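Local coordinates for protein mevalonate 3-kinase (Thermoplasma acidophilum, PDB 4RKS) that phosphorylates the 3-hydroxyl of (R)-mevalonate with ATP, giving mevalonate 3-phosphate in an alternative isoprenoid pathway of extreme acidophiles, at residues Ile56-Ser61 against Met324-Gly329; Pro147-Glu151 against Ser164-Gly168; Ile195-Ala199 against Leu311-Thr317. All blocks are in the same frame, centred on the assembly; numbering follows the deposited sequence.

Interaction 1: Ile56-Ser61 against Met324-Gly329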
loop_
_atom_site.group_PDB
_atom_site.type_symbol
_atom_site.label_atom_id
_atom_site.label_comp_id
_atom_site.label_asym_id
_atom_site.label_seq_id
_atom_site.Cartn_x
_atom_site.Cartn_y
_atom_site.Cartn_z
ATOM N N ILE A 56 0.275 -5.652 3.248
ATOM C CA ILE A 56 -0.861 -6.417 2.718
ATOM C C ILE A 56 -1.674 -5.547 1.771
ATOM O O ILE A 56 -1.758 -4.336 1.975
ATOM C CB ILE A 56 -1.826 -6.885 3.830
ATOM C CG1 ILE A 56 -2.067 -5.729 4.802
ATOM C CG2 ILE A 56 -1.324 -8.118 4.525
ATOM C CD1 ILE A 56 -3.078 -6.036 5.902
ATOM N N ALA A 57 -2.279 -6.151 0.752
ATOM C CA ALA A 57 -3.311 -5.471 -0.029
ATOM C C ALA A 57 -4.677 -5.746 0.605
ATOM O O ALA A 57 -4.924 -6.848 1.090
ATOM C CB ALA A 57 -3.291 -5.926 -1.472
ATOM N N TYR A 58 -5.557 -4.746 0.617
ATOM C CA TYR A 58 -6.892 -4.934 1.191
ATOM C C TYR A 58 -7.981 -4.397 0.266
ATOM O O TYR A 58 -7.701 -3.629 -0.661
ATOM C CB TYR A 58 -6.994 -4.243 2.553
ATOM C CG TYR A 58 -7.075 -2.716 2.474
ATOM C CD1 TYR A 58 -5.921 -1.939 2.452
ATOM C CD2 TYR A 58 -8.307 -2.060 2.435
ATOM C CE1 TYR A 58 -5.983 -0.560 2.396
ATOM C CE2 TYR A 58 -8.383 -0.672 2.362
ATOM C CZ TYR A 58 -7.212 0.071 2.345
ATOM O OH TYR A 58 -7.255 1.446 2.275
ATOM N N SER A 59 -9.222 -4.809 0.524
ATOM C CA SER A 59 -10.388 -4.130 -0.035
ATOM C C SER A 59 -11.500 -4.320 0.989
ATOM O O SER A 59 -11.205 -4.632 2.137
ATOM C CB SER A 59 -10.782 -4.693 -1.401
ATOM O OG SER A 59 -11.673 -3.822 -2.087
ATOM N N ASP A 60 -12.760 -4.145 0.587
ATOM C CA ASP A 60 -13.870 -4.632 1.418
ATOM C C ASP A 60 -14.286 -6.005 0.883
ATOM O O ASP A 60 -13.639 -6.523 -0.023
ATOM C CB ASP A 60 -15.033 -3.641 1.440
ATOM C CG ASP A 60 -15.551 -3.303 0.048
ATOM O OD1 ASP A 60 -15.284 -4.065 -0.915
ATOM O OD2 ASP A 60 -16.238 -2.271 -0.075
ATOM N N SER A 61 -15.352 -6.591 1.423
ATOM C CA SER A 61 -15.734 -7.963 1.068
ATOM C C SER A 61 -16.214 -8.076 -0.373
ATOM O O SER A 61 -16.111 -9.150 -0.993
ATOM C CB SER A 61 -16.822 -8.496 2.022
ATOM O OG SER A 61 -17.800 -7.501 2.298
ATOM N N MET A 324 -15.278 -2.349 7.153
ATOM C CA MET A 324 -14.898 -3.748 7.280
ATOM C C MET A 324 -14.024 -4.134 6.090
ATOM O O MET A 324 -14.475 -4.082 4.945
ATOM C CB MET A 324 -16.138 -4.643 7.352
ATOM C CG MET A 324 -15.840 -6.125 7.551
ATOM S SD MET A 324 -15.200 -6.538 9.189
ATOM C CE MET A 324 -16.683 -6.309 10.186
ATOM N N LEU A 325 -12.785 -4.528 6.369
ATOM C CA LEU A 325 -11.800 -4.816 5.325
ATOM C C LEU A 325 -11.356 -6.279 5.304
ATOM O O LEU A 325 -11.490 -6.999 6.292
ATOM C CB LEU A 325 -10.566 -3.925 5.506
ATOM C CG LEU A 325 -10.760 -2.411 5.613
ATOM C CD1 LEU A 325 -9.425 -1.696 5.823
ATOM C CD2 LEU A 325 -11.463 -1.870 4.382
ATOM N N ARG A 326 -10.799 -6.710 4.175
ATOM C CA ARG A 326 -10.227 -8.043 4.081
ATOM C C ARG A 326 -8.982 -8.048 3.188
ATOM O O ARG A 326 -8.805 -7.161 2.354
ATOM C CB ARG A 326 -11.259 -9.039 3.550
ATOM C CG ARG A 326 -11.775 -8.738 2.165
ATOM C CD ARG A 326 -12.405 -9.977 1.537
ATOM N NE ARG A 326 -13.358 -10.634 2.431
ATOM C CZ ARG A 326 -14.161 -11.629 2.063
ATOM N NH1 ARG A 326 -14.132 -12.083 0.815
ATOM N NH2 ARG A 326 -14.999 -12.166 2.942
ATOM N N ILE A 327 -8.132 -9.053 3.365
ATOM C CA ILE A 327 -6.906 -9.178 2.559
ATOM C C ILE A 327 -7.263 -9.652 1.154
ATOM O O ILE A 327 -8.000 -10.610 1.018
ATOM C CB ILE A 327 -5.907 -10.172 3.175
ATOM C CG1 ILE A 327 -5.555 -9.787 4.615
ATOM C CG2 ILE A 327 -4.661 -10.326 2.289
ATOM C CD1 ILE A 327 -5.380 -8.336 4.827
ATOM N N VAL A 328 -6.752 -8.995 0.113
ATOM C CA VAL A 328 -7.050 -9.424 -1.254
ATOM C C VAL A 328 -5.769 -9.625 -2.092
ATOM O O VAL A 328 -4.648 -9.518 -1.565
ATOM C CB VAL A 328 -8.000 -8.429 -1.963
ATOM C CG1 VAL A 328 -9.332 -8.318 -1.192
ATOM C CG2 VAL A 328 -7.352 -7.047 -2.110
ATOM N N GLY A 329 -5.946 -9.922 -3.385
ATOM C CA GLY A 329 -4.847 -10.292 -4.278
ATOM C C GLY A 329 -4.226 -9.117 -5.034
ATOM O O GLY A 329 -4.464 -7.955 -4.690
#

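Interaction 2: Pro147-Glu151 against Ser164-Gly168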
loop_
_atom_site.group_PDB
_atom_site.type_symbol
_atom_site.label_atom_id
_atom_site.label_comp_id
_atom_site.label_asym_id
_atom_site.label_seq_id
_atom_site.Cartn_x
_atom_site.Cartn_y
_atom_site.Cartn_z
ATOM N N PRO A 147 7.648 -8.842 -13.910
ATOM C CA PRO A 147 6.944 -7.883 -13.053
ATOM C C PRO A 147 7.843 -7.284 -11.964
ATOM O O PRO A 147 7.584 -6.150 -11.539
ATOM C CB PRO A 147 5.805 -8.712 -12.431
ATOM C CG PRO A 147 6.186 -10.163 -12.626
ATOM C CD PRO A 147 7.112 -10.210 -13.815
ATOM N N HIS A 148 8.868 -8.011 -11.526
ATOM C CA HIS A 148 9.821 -7.453 -10.568
ATOM C C HIS A 148 10.647 -6.316 -11.188
ATOM O O HIS A 148 11.025 -5.379 -10.488
ATOM C CB HIS A 148 10.750 -8.537 -10.025
ATOM C CG HIS A 148 10.033 -9.621 -9.289
ATOM N ND1 HIS A 148 9.670 -9.506 -7.962
ATOM C CD2 HIS A 148 9.608 -10.840 -9.694
ATOM C CE1 HIS A 148 9.050 -10.610 -7.583
ATOM N NE2 HIS A 148 8.994 -11.434 -8.615
ATOM N N ASP A 149 10.911 -6.404 -12.495
ATOM C CA ASP A 149 11.543 -5.307 -13.244
ATOM C C ASP A 149 10.589 -4.130 -13.417
ATOM O O ASP A 149 10.982 -2.986 -13.217
ATOM C CB ASP A 149 12.010 -5.758 -14.637
ATOM C CG ASP A 149 13.307 -6.554 -14.607
ATOM O OD1 ASP A 149 14.091 -6.396 -13.650
ATOM O OD2 ASP A 149 13.549 -7.328 -15.558
ATOM N N VAL A 150 9.355 -4.410 -13.825
ATOM C CA VAL A 150 8.355 -3.340 -14.004
ATOM C C VAL A 150 8.163 -2.591 -12.677
ATOM O O VAL A 150 8.094 -1.350 -12.645
ATOM C CB VAL A 150 6.985 -3.888 -14.509
ATOM C CG1 VAL A 150 5.895 -2.800 -14.462
ATOM C CG2 VAL A 150 7.102 -4.435 -15.901
ATOM N N GLU A 151 8.131 -3.349 -11.583
ATOM C CA GLU A 151 7.995 -2.777 -10.250
ATOM C C GLU A 151 9.024 -1.683 -9.960
ATOM O O GLU A 151 8.688 -0.673 -9.354
ATOM C CB GLU A 151 8.127 -3.852 -9.175
ATOM C CG GLU A 151 7.868 -3.300 -7.771
ATOM C CD GLU A 151 8.099 -4.333 -6.679
ATOM O OE1 GLU A 151 7.825 -5.526 -6.919
ATOM O OE2 GLU A 151 8.566 -3.957 -5.585
ATOM N N SER A 164 0.837 -3.817 -3.869
ATOM C CA SER A 164 -0.401 -3.919 -4.600
ATOM C C SER A 164 -0.222 -4.720 -5.892
ATOM O O SER A 164 -1.162 -5.342 -6.361
ATOM C CB SER A 164 -0.948 -2.521 -4.894
ATOM O OG SER A 164 -2.138 -2.603 -5.652
ATOM N N LEU A 165 0.983 -4.714 -6.462
ATOM C CA LEU A 165 1.217 -5.462 -7.695
ATOM C C LEU A 165 1.051 -6.968 -7.457
ATOM O O LEU A 165 0.389 -7.655 -8.224
ATOM C CB LEU A 165 2.613 -5.153 -8.263
ATOM C CG LEU A 165 2.948 -5.807 -9.609
ATOM C CD1 LEU A 165 1.956 -5.406 -10.681
ATOM C CD2 LEU A 165 4.382 -5.482 -10.047
ATOM N N PHE A 166 1.629 -7.477 -6.374
ATOM C CA PHE A 166 1.659 -8.920 -6.160
ATOM C C PHE A 166 0.524 -9.429 -5.272
ATOM O O PHE A 166 0.054 -10.563 -5.425
ATOM C CB PHE A 166 3.009 -9.322 -5.583
ATOM C CG PHE A 166 4.124 -9.225 -6.582
ATOM C CD1 PHE A 166 4.328 -10.236 -7.506
ATOM C CD2 PHE A 166 4.941 -8.117 -6.612
ATOM C CE1 PHE A 166 5.348 -10.149 -8.445
ATOM C CE2 PHE A 166 5.975 -8.019 -7.552
ATOM C CZ PHE A 166 6.172 -9.038 -8.463
ATOM N N GLY A 167 0.066 -8.588 -4.368
ATOM C CA GLY A 167 -1.109 -8.926 -3.584
ATOM C C GLY A 167 -0.801 -9.711 -2.330
ATOM O O GLY A 167 0.347 -10.041 -2.058
ATOM N N GLY A 168 -1.835 -10.031 -1.558
ATOM C CA GLY A 168 -1.635 -10.763 -0.319
ATOM C C GLY A 168 -0.657 -10.107 0.641
ATOM O O GLY A 168 -0.584 -8.873 0.750
#

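Interaction 3: Ile195-Ala199 against Leu311-Thr317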
loop_
_atom_site.group_PDB
_atom_site.type_symbol
_atom_site.label_atom_id
_atom_site.label_comp_id
_atom_site.label_asym_id
_atom_site.label_seq_id
_atom_site.Cartn_x
_atom_site.Cartn_y
_atom_site.Cartn_z
ATOM N N ILE A 195 -10.164 -7.092 8.990
ATOM C CA ILE A 195 -9.611 -5.881 9.563
ATOM C C ILE A 195 -10.707 -4.837 9.682
ATOM O O ILE A 195 -11.358 -4.489 8.689
ATOM C CB ILE A 195 -8.438 -5.341 8.717
ATOM C CG1 ILE A 195 -7.237 -6.289 8.836
ATOM C CG2 ILE A 195 -8.041 -3.934 9.167
ATOM C CD1 ILE A 195 -6.072 -5.941 7.930
ATOM N N VAL A 196 -10.949 -4.355 10.896
ATOM C CA VAL A 196 -11.858 -3.224 11.043
ATOM C C VAL A 196 -11.060 -1.918 11.053
ATOM O O VAL A 196 -10.238 -1.680 11.937
ATOM C CB VAL A 196 -12.722 -3.326 12.321
ATOM C CG1 VAL A 196 -13.717 -2.154 12.380
ATOM C CG2 VAL A 196 -13.456 -4.648 12.344
ATOM N N ALA A 197 -11.307 -1.072 10.061
ATOM C CA ALA A 197 -10.596 0.199 9.972
ATOM C C ALA A 197 -11.389 1.324 10.644
ATOM O O ALA A 197 -12.562 1.555 10.335
ATOM C CB ALA A 197 -10.304 0.546 8.509
ATOM N N PHE A 198 -10.736 2.018 11.566
ATOM C CA PHE A 198 -11.331 3.173 12.210
ATOM C C PHE A 198 -10.693 4.433 11.664
ATOM O O PHE A 198 -9.525 4.720 11.951
ATOM C CB PHE A 198 -11.158 3.092 13.726
ATOM C CG PHE A 198 -11.876 1.921 14.353
ATOM C CD1 PHE A 198 -11.289 0.669 14.391
ATOM C CD2 PHE A 198 -13.142 2.080 14.899
ATOM C CE1 PHE A 198 -11.943 -0.402 14.968
ATOM C CE2 PHE A 198 -13.805 1.009 15.471
ATOM C CZ PHE A 198 -13.205 -0.232 15.509
ATOM N N ALA A 199 -11.472 5.188 10.886
ATOM C CA ALA A 199 -10.985 6.399 10.226
ATOM C C ALA A 199 -11.305 7.673 11.023
ATOM O O ALA A 199 -12.468 7.996 11.234
ATOM C CB ALA A 199 -11.575 6.489 8.823
ATOM N N LEU A 311 -16.664 -6.354 16.915
ATOM C CA LEU A 311 -15.750 -5.210 16.927
ATOM C C LEU A 311 -16.311 -4.026 16.133
ATOM O O LEU A 311 -16.299 -2.888 16.593
ATOM C CB LEU A 311 -14.388 -5.609 16.365
ATOM C CG LEU A 311 -13.348 -4.492 16.363
ATOM C CD1 LEU A 311 -13.152 -3.909 17.769
ATOM C CD2 LEU A 311 -12.043 -5.041 15.816
ATOM N N PHE A 312 -16.819 -4.318 14.945
ATOM C CA PHE A 312 -17.372 -3.302 14.065
ATOM C C PHE A 312 -18.551 -2.578 14.721
ATOM O O PHE A 312 -18.824 -1.415 14.428
ATOM C CB PHE A 312 -17.794 -3.950 12.741
ATOM C CG PHE A 312 -18.335 -2.982 11.719
ATOM C CD1 PHE A 312 -17.480 -2.329 10.838
ATOM C CD2 PHE A 312 -19.699 -2.736 11.629
ATOM C CE1 PHE A 312 -17.975 -1.440 9.890
ATOM C CE2 PHE A 312 -20.205 -1.847 10.685
ATOM C CZ PHE A 312 -19.344 -1.198 9.812
ATOM N N SER A 313 -19.243 -3.257 15.626
ATOM C CA SER A 313 -20.464 -2.682 16.171
ATOM C C SER A 313 -20.255 -1.925 17.491
ATOM O O SER A 313 -21.234 -1.507 18.106
ATOM C CB SER A 313 -21.521 -3.779 16.349
ATOM O OG SER A 313 -21.276 -4.527 17.526
ATOM N N ILE A 314 -19.004 -1.730 17.922
ATOM C CA ILE A 314 -18.765 -1.002 19.173
ATOM C C ILE A 314 -19.298 0.422 19.057
ATOM O O ILE A 314 -19.372 0.984 17.959
ATOM C CB ILE A 314 -17.265 -0.943 19.586
ATOM C CG1 ILE A 314 -16.429 -0.154 18.574
ATOM C CG2 ILE A 314 -16.695 -2.342 19.820
ATOM C CD1 ILE A 314 -15.023 0.155 19.063
ATOM N N GLU A 315 -19.664 0.996 20.201
ATOM C CA GLU A 315 -20.383 2.266 20.249
ATOM C C GLU A 315 -19.464 3.487 20.325
ATOM O O GLU A 315 -19.728 4.507 19.688
ATOM C CB GLU A 315 -21.347 2.272 21.440
ATOM N N ASN A 316 -18.389 3.396 21.099
ATOM C CA ASN A 316 -17.518 4.549 21.264
ATOM C C ASN A 316 -16.321 4.525 20.326
ATOM O O ASN A 316 -15.226 4.106 20.700
ATOM C CB ASN A 316 -17.027 4.657 22.699
ATOM C CG ASN A 316 -16.570 6.061 23.045
ATOM O OD1 ASN A 316 -16.367 6.895 22.160
ATOM N ND2 ASN A 316 -16.412 6.332 24.337
ATOM N N THR A 317 -16.534 5.007 19.109
ATOM C CA THR A 317 -15.477 5.050 18.112
ATOM C C THR A 317 -14.692 6.357 18.204
ATOM O O THR A 317 -13.829 6.626 17.369
ATOM C CB THR A 317 -16.053 4.886 16.699
ATOM O OG1 THR A 317 -16.926 5.984 16.400
ATOM C CG2 THR A 317 -16.833 3.587 16.599
#

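Interaction 1: Ile56-Ser61 against Met324-Gly329
Ile56 meets Ile327 in a twisted antiparallel strand pair, in which strand 53-59 of the GHMP-kinase N-terminal domain is joined by strand 321-327 from near the end of the chain. The two side chains cross at about a right angle, and their CD1 methyls lie 3.4 Å apart, tighter than usual for carbon. The first torsion of Ile56 (44°) sets CG1 between the backbone N and the carbonyl carbon, and the chain then extends so that CD1 reaches its counterpart. Ala57 follows with its carbonyl: Val328 N donates to Ala57 O at 3.0 Å, approaching from above the carbonyl plane, while Ile327 CA adds a C-H contact to the same oxygen. The Ala57 side chain is about 6 Å from that of Arg163, a substrate-binding residue, which places the pairing close to the mevalonate site. Tyr58 and Ile327 form a non-hydrogen-bonded pair with diverging side chains. The phenol instead leans past Leu325, whose CD1 sits obliquely 3.6 Å from Tyr58 CD2. Ser59 and Arg326 make the hydrogen-bonded pair. Ser59 N donates to Arg326 O (3.0 Å) almost straight down the carbonyl bond, and Arg326 N returns a bond to Ser59 O at 2.9 Å. Ser59 CB also rests on Val328 CG1, while its OG bonds to Ile65 O. At Asp60, CB touches Met324 O, and carboxylate oxygen OD2 turns to Ser64 OG. Ser61 closes the contact beneath Arg326, whose chain bends at its third torsion (49°) to lay one guanidinium face over the serine, with Ser61 CA 3.8 Å from Arg326 NE.

Interaction 2: Pro147-Glu151 against Ser164-Gly168
Phe166 presents the outer edge of its ring to His148 and Glu151, and here the packing is close. Phe166 CZ stands over one face of the His148 imidazole, 3.4 Å from His148 CE1 and displaced toward the rim. The rings form an offset stack, with centroids 4.6 Å apart and planes inclined by 26°. The neighbouring edge of the phenyl ring is met in its plane by Glu151 OE1, 3.2 Å from Phe166 CE2, so the carboxylate faces the slightly positive C-H rim rather than the pi cloud. Glu151 starts with CG anti to its own N (chi1 -175°) and runs out extended, which carries the carboxylate to that edge. Its other oxygen, OE2, makes a salt bridge to Arg155 and a hydrogen bond to Thr181 OG1, and these probably fix the turn of the group. Elsewhere the fit is looser and mostly apolar. Leu165 CD2 lies 3.6 Å from Pro147 O, an oxygen already bonded to Glu151 N, and 4.2 Å from Glu151 CB. On the looser side the partly exposed Pro147 keeps its CB 4.0 Å from Phe166 CZ. No hydrogen bond spans the two segments. The arrangement is helix-to-helix packing within the GHMP-kinase N-terminal domain, joining helix 147-154 to the C-terminal end of helix 161-166, which carries substrate-binding Arg163.

Interaction 3: Ile195-Ala199 against Leu311-Thr317
Val196 and Leu311 slide past each other in opposite directions, with Val196 CG2 lying 3.8 Å from Leu311 CD2. The valine uses both of its branches: CG1, placed anti to the backbone N (chi1 -177°), reaches instead to Phe312, whose side chain crosses it at about a right angle, with Phe312 CD1 4.1 Å from Val196 CG1. Exchanging Val196 for an alanine removes both methyls and would probably open a gap beneath Leu311 CD2, leaving the Phe312 ring without its neighbour on this strand. This is the helix-on-sheet layering of the C-terminal half of the enzyme, consistent with the ferredoxin-like alpha/beta sandwich of GHMP kinases. Strand 193-199 runs between strands 298-304 and 321-327, and the short helix 308-312, with the loop after it, crosses over the sheet from one of these flanking strands to the other. Val196 and Phe198 both point to the covered side. Phe198 lies farther along the strand and carries its ring out to the loop beyond the helix. Ile314 CD1 approaches that ring obliquely, 3.9 Å from Phe198 CE2, while Thr317 CG2 comes at the ring edge, near its plane, 4.1 Å from the same carbon. Thr317 thus offers its methyl to the phenyl group. The Leu311 carbonyl also lies near the plane of the ring, its O 4.2 Å from Phe198 CZ, and accepts a backbone bond from Ile314 N as the chain leaves the helix. Phe312 has a further partner in Lys322, which makes a cation-pi contact with its ring and also bonds to its carbonyl oxygen.

How the interactions relate
From the N terminus, the chain first lays down 56-61, whose partner arrives only at 324-329, so interaction 1 closes the longest loop and both other contacts fall within it. Interaction 2 opens and shuts first, joining two consecutive helices of the N-terminal domain. Interaction 3 then spans 195-199 to 311-317; it follows in series without crossing, about 31 Å away between centres. Interaction 1 bridges the two. Gly168 of interaction 2 probably bonds through its N to Val328 O and through its O to Ala57 N, while Leu325 N probably bonds to Ile195 O of interaction 3. Strand 321-327 therefore ties the sheet of the C-terminal half to strand 53-59.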